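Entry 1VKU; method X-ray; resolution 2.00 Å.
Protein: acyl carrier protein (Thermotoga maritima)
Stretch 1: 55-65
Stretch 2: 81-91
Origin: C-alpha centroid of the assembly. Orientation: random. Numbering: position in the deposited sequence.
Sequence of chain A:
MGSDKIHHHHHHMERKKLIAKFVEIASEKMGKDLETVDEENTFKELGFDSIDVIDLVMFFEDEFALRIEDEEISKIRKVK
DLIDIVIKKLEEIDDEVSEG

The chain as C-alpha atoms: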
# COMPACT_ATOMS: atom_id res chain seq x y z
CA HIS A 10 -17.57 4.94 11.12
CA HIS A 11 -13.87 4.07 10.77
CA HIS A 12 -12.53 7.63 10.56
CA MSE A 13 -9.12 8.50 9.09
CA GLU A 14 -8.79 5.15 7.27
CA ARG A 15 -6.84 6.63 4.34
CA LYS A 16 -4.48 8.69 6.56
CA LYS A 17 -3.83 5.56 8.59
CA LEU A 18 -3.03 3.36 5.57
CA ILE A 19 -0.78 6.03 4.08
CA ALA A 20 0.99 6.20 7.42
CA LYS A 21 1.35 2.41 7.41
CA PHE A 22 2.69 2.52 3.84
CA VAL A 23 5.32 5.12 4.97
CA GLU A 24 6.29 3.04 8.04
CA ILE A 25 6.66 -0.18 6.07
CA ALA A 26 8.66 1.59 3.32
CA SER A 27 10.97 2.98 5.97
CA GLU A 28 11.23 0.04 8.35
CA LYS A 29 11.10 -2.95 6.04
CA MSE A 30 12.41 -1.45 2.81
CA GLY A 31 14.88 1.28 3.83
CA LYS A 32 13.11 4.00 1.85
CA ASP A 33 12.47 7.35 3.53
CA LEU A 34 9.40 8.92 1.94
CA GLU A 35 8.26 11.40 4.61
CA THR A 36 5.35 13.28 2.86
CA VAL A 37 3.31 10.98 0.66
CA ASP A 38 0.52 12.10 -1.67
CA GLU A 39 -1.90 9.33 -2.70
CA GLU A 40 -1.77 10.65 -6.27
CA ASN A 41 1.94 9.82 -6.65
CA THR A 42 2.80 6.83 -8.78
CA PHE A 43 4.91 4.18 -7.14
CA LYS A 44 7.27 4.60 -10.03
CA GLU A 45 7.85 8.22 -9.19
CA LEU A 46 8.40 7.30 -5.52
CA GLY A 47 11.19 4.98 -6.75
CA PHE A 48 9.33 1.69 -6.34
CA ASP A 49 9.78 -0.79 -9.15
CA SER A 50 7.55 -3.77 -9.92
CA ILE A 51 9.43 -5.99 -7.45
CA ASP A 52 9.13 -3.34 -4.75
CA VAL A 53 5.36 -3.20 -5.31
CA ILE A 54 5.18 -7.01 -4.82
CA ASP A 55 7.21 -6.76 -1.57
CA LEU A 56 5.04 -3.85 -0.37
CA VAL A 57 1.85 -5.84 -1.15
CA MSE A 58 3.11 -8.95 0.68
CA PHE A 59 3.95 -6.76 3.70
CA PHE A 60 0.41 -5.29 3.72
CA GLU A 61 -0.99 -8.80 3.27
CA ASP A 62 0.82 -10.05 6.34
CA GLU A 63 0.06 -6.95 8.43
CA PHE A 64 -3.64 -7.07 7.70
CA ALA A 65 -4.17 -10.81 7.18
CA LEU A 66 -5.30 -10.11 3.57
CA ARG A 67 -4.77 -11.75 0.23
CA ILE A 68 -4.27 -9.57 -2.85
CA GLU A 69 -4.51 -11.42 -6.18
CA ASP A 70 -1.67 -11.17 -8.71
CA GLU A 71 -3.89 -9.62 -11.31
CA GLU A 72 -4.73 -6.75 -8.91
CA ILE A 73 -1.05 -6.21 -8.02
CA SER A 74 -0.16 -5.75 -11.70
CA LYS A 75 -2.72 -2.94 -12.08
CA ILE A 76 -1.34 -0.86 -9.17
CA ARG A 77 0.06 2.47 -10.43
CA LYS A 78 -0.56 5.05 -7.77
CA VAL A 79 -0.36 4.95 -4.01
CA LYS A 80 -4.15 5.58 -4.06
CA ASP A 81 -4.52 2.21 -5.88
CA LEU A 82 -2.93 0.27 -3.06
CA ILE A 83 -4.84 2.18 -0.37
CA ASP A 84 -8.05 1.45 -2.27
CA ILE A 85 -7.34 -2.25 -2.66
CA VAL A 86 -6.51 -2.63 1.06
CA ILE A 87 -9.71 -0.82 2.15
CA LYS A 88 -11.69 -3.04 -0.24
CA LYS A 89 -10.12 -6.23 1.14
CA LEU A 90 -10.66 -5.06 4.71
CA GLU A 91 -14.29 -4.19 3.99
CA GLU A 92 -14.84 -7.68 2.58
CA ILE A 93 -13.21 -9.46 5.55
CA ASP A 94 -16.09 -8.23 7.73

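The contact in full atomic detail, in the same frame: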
# COMPACT_ATOMS: atom_id res chain seq x y z
N ASP A 55 6.77 -6.68 -2.96
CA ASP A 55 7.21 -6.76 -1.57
C ASP A 55 6.27 -5.94 -0.68
O ASP A 55 5.81 -6.41 0.34
CB ASP A 55 8.64 -6.27 -1.37
CG ASP A 55 9.68 -7.29 -1.78
OD1 ASP A 55 9.59 -8.49 -1.39
OD2 ASP A 55 10.66 -6.96 -2.48
N LEU A 56 6.01 -4.70 -1.07
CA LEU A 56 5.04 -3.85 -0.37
C LEU A 56 3.68 -4.54 -0.16
O LEU A 56 3.14 -4.50 0.93
CB LEU A 56 4.83 -2.54 -1.14
CG LEU A 56 4.02 -1.43 -0.48
CD1 LEU A 56 4.70 -0.94 0.77
CD2 LEU A 56 3.92 -0.34 -1.49
N VAL A 57 3.16 -5.18 -1.21
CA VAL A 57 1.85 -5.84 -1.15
C VAL A 57 1.90 -7.01 -0.16
O VAL A 57 1.01 -7.14 0.67
CB VAL A 57 1.38 -6.28 -2.57
CG1 VAL A 57 0.24 -7.28 -2.51
CG2 VAL A 57 0.99 -5.04 -3.42
N MSE A 58 2.97 -7.81 -0.21
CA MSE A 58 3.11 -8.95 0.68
C MSE A 58 3.25 -8.50 2.13
O MSE A 58 2.78 -9.19 3.04
CB MSE A 58 4.27 -9.83 0.26
CG MSE A 58 4.00 -10.60 -1.00
SE MSE A 58 5.65 -11.45 -1.70
CE MSE A 58 5.72 -13.00 -0.46
N PHE A 59 3.86 -7.33 2.34
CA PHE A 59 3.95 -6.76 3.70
C PHE A 59 2.57 -6.30 4.21
O PHE A 59 2.23 -6.57 5.35
CB PHE A 59 4.94 -5.59 3.81
CG PHE A 59 6.41 -6.00 3.75
CD1 PHE A 59 6.93 -6.98 4.57
CD2 PHE A 59 7.29 -5.31 2.90
CE1 PHE A 59 8.27 -7.32 4.51
CE2 PHE A 59 8.62 -5.63 2.85
CZ PHE A 59 9.11 -6.63 3.64
N PHE A 60 1.79 -5.62 3.38
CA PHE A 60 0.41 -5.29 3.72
C PHE A 60 -0.45 -6.54 3.94
O PHE A 60 -1.24 -6.60 4.88
CB PHE A 60 -0.22 -4.42 2.64
CG PHE A 60 -0.05 -2.95 2.89
CD1 PHE A 60 -0.88 -2.27 3.77
CD2 PHE A 60 0.96 -2.26 2.28
CE1 PHE A 60 -0.73 -0.92 4.01
CE2 PHE A 60 1.13 -0.88 2.52
CZ PHE A 60 0.30 -0.22 3.40
N GLU A 61 -0.28 -7.54 3.10
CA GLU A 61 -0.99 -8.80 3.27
C GLU A 61 -0.77 -9.41 4.65
O GLU A 61 -1.69 -9.92 5.29
CB GLU A 61 -0.54 -9.79 2.20
CG GLU A 61 -1.00 -9.49 0.78
CD GLU A 61 -0.70 -10.64 -0.20
OE1 GLU A 61 0.42 -11.19 -0.18
OE2 GLU A 61 -1.59 -10.98 -0.99
N ASP A 62 0.47 -9.40 5.10
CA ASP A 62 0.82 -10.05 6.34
C ASP A 62 0.33 -9.20 7.50
O ASP A 62 -0.17 -9.75 8.49
CB ASP A 62 2.33 -10.21 6.43
CG ASP A 62 2.77 -11.03 7.62
OD1 ASP A 62 2.15 -12.09 7.88
OD2 ASP A 62 3.74 -10.71 8.34
N GLU A 63 0.44 -7.87 7.37
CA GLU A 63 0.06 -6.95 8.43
C GLU A 63 -1.43 -7.01 8.66
O GLU A 63 -1.89 -6.84 9.78
CB GLU A 63 0.38 -5.50 8.07
CG GLU A 63 1.80 -5.06 8.37
CD GLU A 63 2.13 -5.08 9.85
OE1 GLU A 63 1.35 -4.51 10.65
OE2 GLU A 63 3.17 -5.67 10.21
N PHE A 64 -2.20 -7.20 7.59
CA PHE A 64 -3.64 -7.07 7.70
C PHE A 64 -4.36 -8.39 7.51
O PHE A 64 -5.58 -8.41 7.47
CB PHE A 64 -4.16 -6.01 6.74
CG PHE A 64 -3.74 -4.61 7.11
CD1 PHE A 64 -4.31 -3.96 8.20
CD2 PHE A 64 -2.74 -3.97 6.41
CE1 PHE A 64 -3.89 -2.67 8.57
CE2 PHE A 64 -2.32 -2.66 6.77
CZ PHE A 64 -2.90 -2.03 7.86
N ALA A 65 -3.60 -9.48 7.41
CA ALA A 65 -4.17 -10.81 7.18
C ALA A 65 -5.10 -10.79 5.96
O ALA A 65 -6.25 -11.20 6.04
CB ALA A 65 -4.90 -11.30 8.42
N ASP A 81 -4.05 3.52 -5.38
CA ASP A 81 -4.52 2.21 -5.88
C ASP A 81 -4.32 1.15 -4.83
O ASP A 81 -5.15 0.27 -4.66
CB ASP A 81 -3.76 1.79 -7.16
CG ASP A 81 -4.06 2.67 -8.35
OD1 ASP A 81 -5.21 3.20 -8.44
OD2 ASP A 81 -3.22 2.85 -9.27
N LEU A 82 -3.19 1.22 -4.14
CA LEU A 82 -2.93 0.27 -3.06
C LEU A 82 -3.81 0.53 -1.84
O LEU A 82 -4.34 -0.40 -1.25
CB LEU A 82 -1.46 0.28 -2.68
CG LEU A 82 -1.13 -0.52 -1.43
CD1 LEU A 82 -1.34 -1.99 -1.68
CD2 LEU A 82 0.29 -0.25 -1.08
N ILE A 83 -4.00 1.81 -1.49
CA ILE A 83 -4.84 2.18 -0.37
C ILE A 83 -6.26 1.65 -0.64
O ILE A 83 -6.89 1.06 0.22
CB ILE A 83 -4.86 3.74 -0.18
CG1 ILE A 83 -3.45 4.33 0.08
CG2 ILE A 83 -5.86 4.17 0.90
CD1 ILE A 83 -2.58 3.56 1.10
N ASP A 84 -6.72 1.84 -1.87
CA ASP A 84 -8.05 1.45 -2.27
C ASP A 84 -8.25 -0.06 -2.20
O ASP A 84 -9.27 -0.53 -1.72
CB ASP A 84 -8.33 1.91 -3.69
CG ASP A 84 -8.75 3.38 -3.77
OD1 ASP A 84 -8.98 4.04 -2.72
OD2 ASP A 84 -8.87 3.95 -4.88
N ILE A 85 -7.28 -0.81 -2.69
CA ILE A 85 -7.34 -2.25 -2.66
C ILE A 85 -7.42 -2.74 -1.23
O ILE A 85 -8.29 -3.54 -0.92
CB ILE A 85 -6.15 -2.85 -3.42
CG1 ILE A 85 -6.44 -2.80 -4.92
CG2 ILE A 85 -5.90 -4.29 -3.01
CD1 ILE A 85 -5.21 -2.75 -5.80
N VAL A 86 -6.53 -2.27 -0.37
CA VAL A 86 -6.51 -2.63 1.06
C VAL A 86 -7.83 -2.34 1.78
O VAL A 86 -8.40 -3.23 2.39
CB VAL A 86 -5.30 -1.99 1.79
CG1 VAL A 86 -5.39 -2.20 3.30
CG2 VAL A 86 -4.00 -2.59 1.24
N ILE A 87 -8.35 -1.11 1.66
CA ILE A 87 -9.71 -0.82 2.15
C ILE A 87 -10.76 -1.81 1.67
O ILE A 87 -11.57 -2.30 2.47
CB ILE A 87 -10.14 0.63 1.82
CG1 ILE A 87 -9.33 1.62 2.66
CG2 ILE A 87 -11.62 0.84 2.08
CD1 ILE A 87 -9.24 3.03 2.08
N LYS A 88 -10.76 -2.10 0.36
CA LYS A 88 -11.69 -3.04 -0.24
C LYS A 88 -11.55 -4.42 0.38
O LYS A 88 -12.55 -5.04 0.71
CB LYS A 88 -11.53 -3.13 -1.76
CG LYS A 88 -12.65 -3.87 -2.47
CD LYS A 88 -12.31 -4.18 -3.94
N LYS A 89 -10.32 -4.91 0.55
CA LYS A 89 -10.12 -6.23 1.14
C LYS A 89 -10.51 -6.25 2.62
O LYS A 89 -11.00 -7.27 3.13
CB LYS A 89 -8.68 -6.75 0.98
CG LYS A 89 -8.15 -6.87 -0.44
CD LYS A 89 -9.00 -7.68 -1.34
CE LYS A 89 -8.28 -7.89 -2.67
NZ LYS A 89 -8.58 -9.22 -3.27
N LEU A 90 -10.29 -5.15 3.31
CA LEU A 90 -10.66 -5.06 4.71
C LEU A 90 -12.18 -5.01 4.86
O LEU A 90 -12.74 -5.67 5.73
CB LEU A 90 -9.98 -3.86 5.39
CG LEU A 90 -8.50 -3.96 5.75
CD1 LEU A 90 -7.99 -2.65 6.28
CD2 LEU A 90 -8.24 -5.06 6.75
N GLU A 91 -12.84 -4.27 3.98
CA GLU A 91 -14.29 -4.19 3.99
C GLU A 91 -14.86 -5.59 3.80
O GLU A 91 -15.71 -6.01 4.57
CB GLU A 91 -14.82 -3.23 2.93
CG GLU A 91 -14.70 -1.76 3.31
CD GLU A 91 -15.10 -0.79 2.19
OE1 GLU A 91 -15.41 -1.24 1.05
OE2 GLU A 91 -15.11 0.45 2.45

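Two helices of this acyl carrier protein run side by side in nearly the same direction, yet their axes come no closer than 11.6 Å, and the gap is bridged by apolar side chains alone. No hydrogen bond crosses between the stretches, and together they bury a modest 314 Å². The N-to-C directions differ by 27° (signed crossing angle -27°), so the helices stay roughly alongside each other over several turns. The register shows this: the CA atoms of Val57 and Leu82 lie 8.0 Å apart, those of Phe60 and Val86 7.9 Å, and those of Phe64 and Leu90 again 7.9 Å. This nearly constant spacing leaves room for side chains, not backbone, to make the contact.

Within each helix the backbone bonds along its own axis. In the first helix, Phe60 N donates to Leu56 O at 3.0 Å and Phe64 N to Phe60 O at 2.9 Å; in the second, Val86 N donates to Leu82 O at 3.0 Å and Leu90 N to Val86 O at 2.8 Å. These bonds link residues four apart, and the same spacing brings Leu56, Phe60 and Phe64 onto one side of their helix and Leu82, Val86 and Leu90 onto one side of theirs. The contact is therefore a ladder of hydrocarbon groups.

Leu82 has the most surface covered by the other stretch and meets three residues. Its CD2 lies 3.7 Å from Leu56 CD2, the closest approach between the stretches, and 3.8 Å from Phe60 CE2, while its CD1 reaches to 4.2 Å from Val57 CG2. One methyl, CD2, thus spans two turns of the facing helix, while CD1 packs on Val57. Leu56 and Leu82 share the same rotamer, t for chi1 and p for chi2, and both point CA-to-CB toward the opposing stretch; Val57 points sideways and touches through a methyl.

Phe60 is the central rung. Its ring, set by a chi1 of -90°, reaches across the wide gap and meets two residues one turn apart: besides the Leu82 methyl, Val86 CG2 lies 4.0 Å from Phe60 CD1. Both methyls approach the ring obliquely. These are dispersion contacts between apolar groups, and since all three residues are buried, they also keep hydrocarbon away from water.

Val86 serves a second aromatic ring through its other methyl, with CG1 4.5 Å from Phe64 CD2, a looser approach. Phe64 is partly exposed, as is its partner Leu90, and here the packing opens toward solvent. Leu90 points sideways from its CA, but its m, t rotamer carries the end of the side chain nearer, placing CD2 4.2 Å from Phe64 CB. Just beyond, Ala65 leaves helical geometry with a positive phi of 52° and takes no part in the contact.

The charged residues stand outside this seam. Asp55, Asp62, Glu63, Asp81, Asp84 and Glu91 are all out of reach of the facing helix, and the CA-to-CB bond of Glu61 points away; the nearest approach of Glu61, from its CG to Val86 CG2, is 7.5 Å.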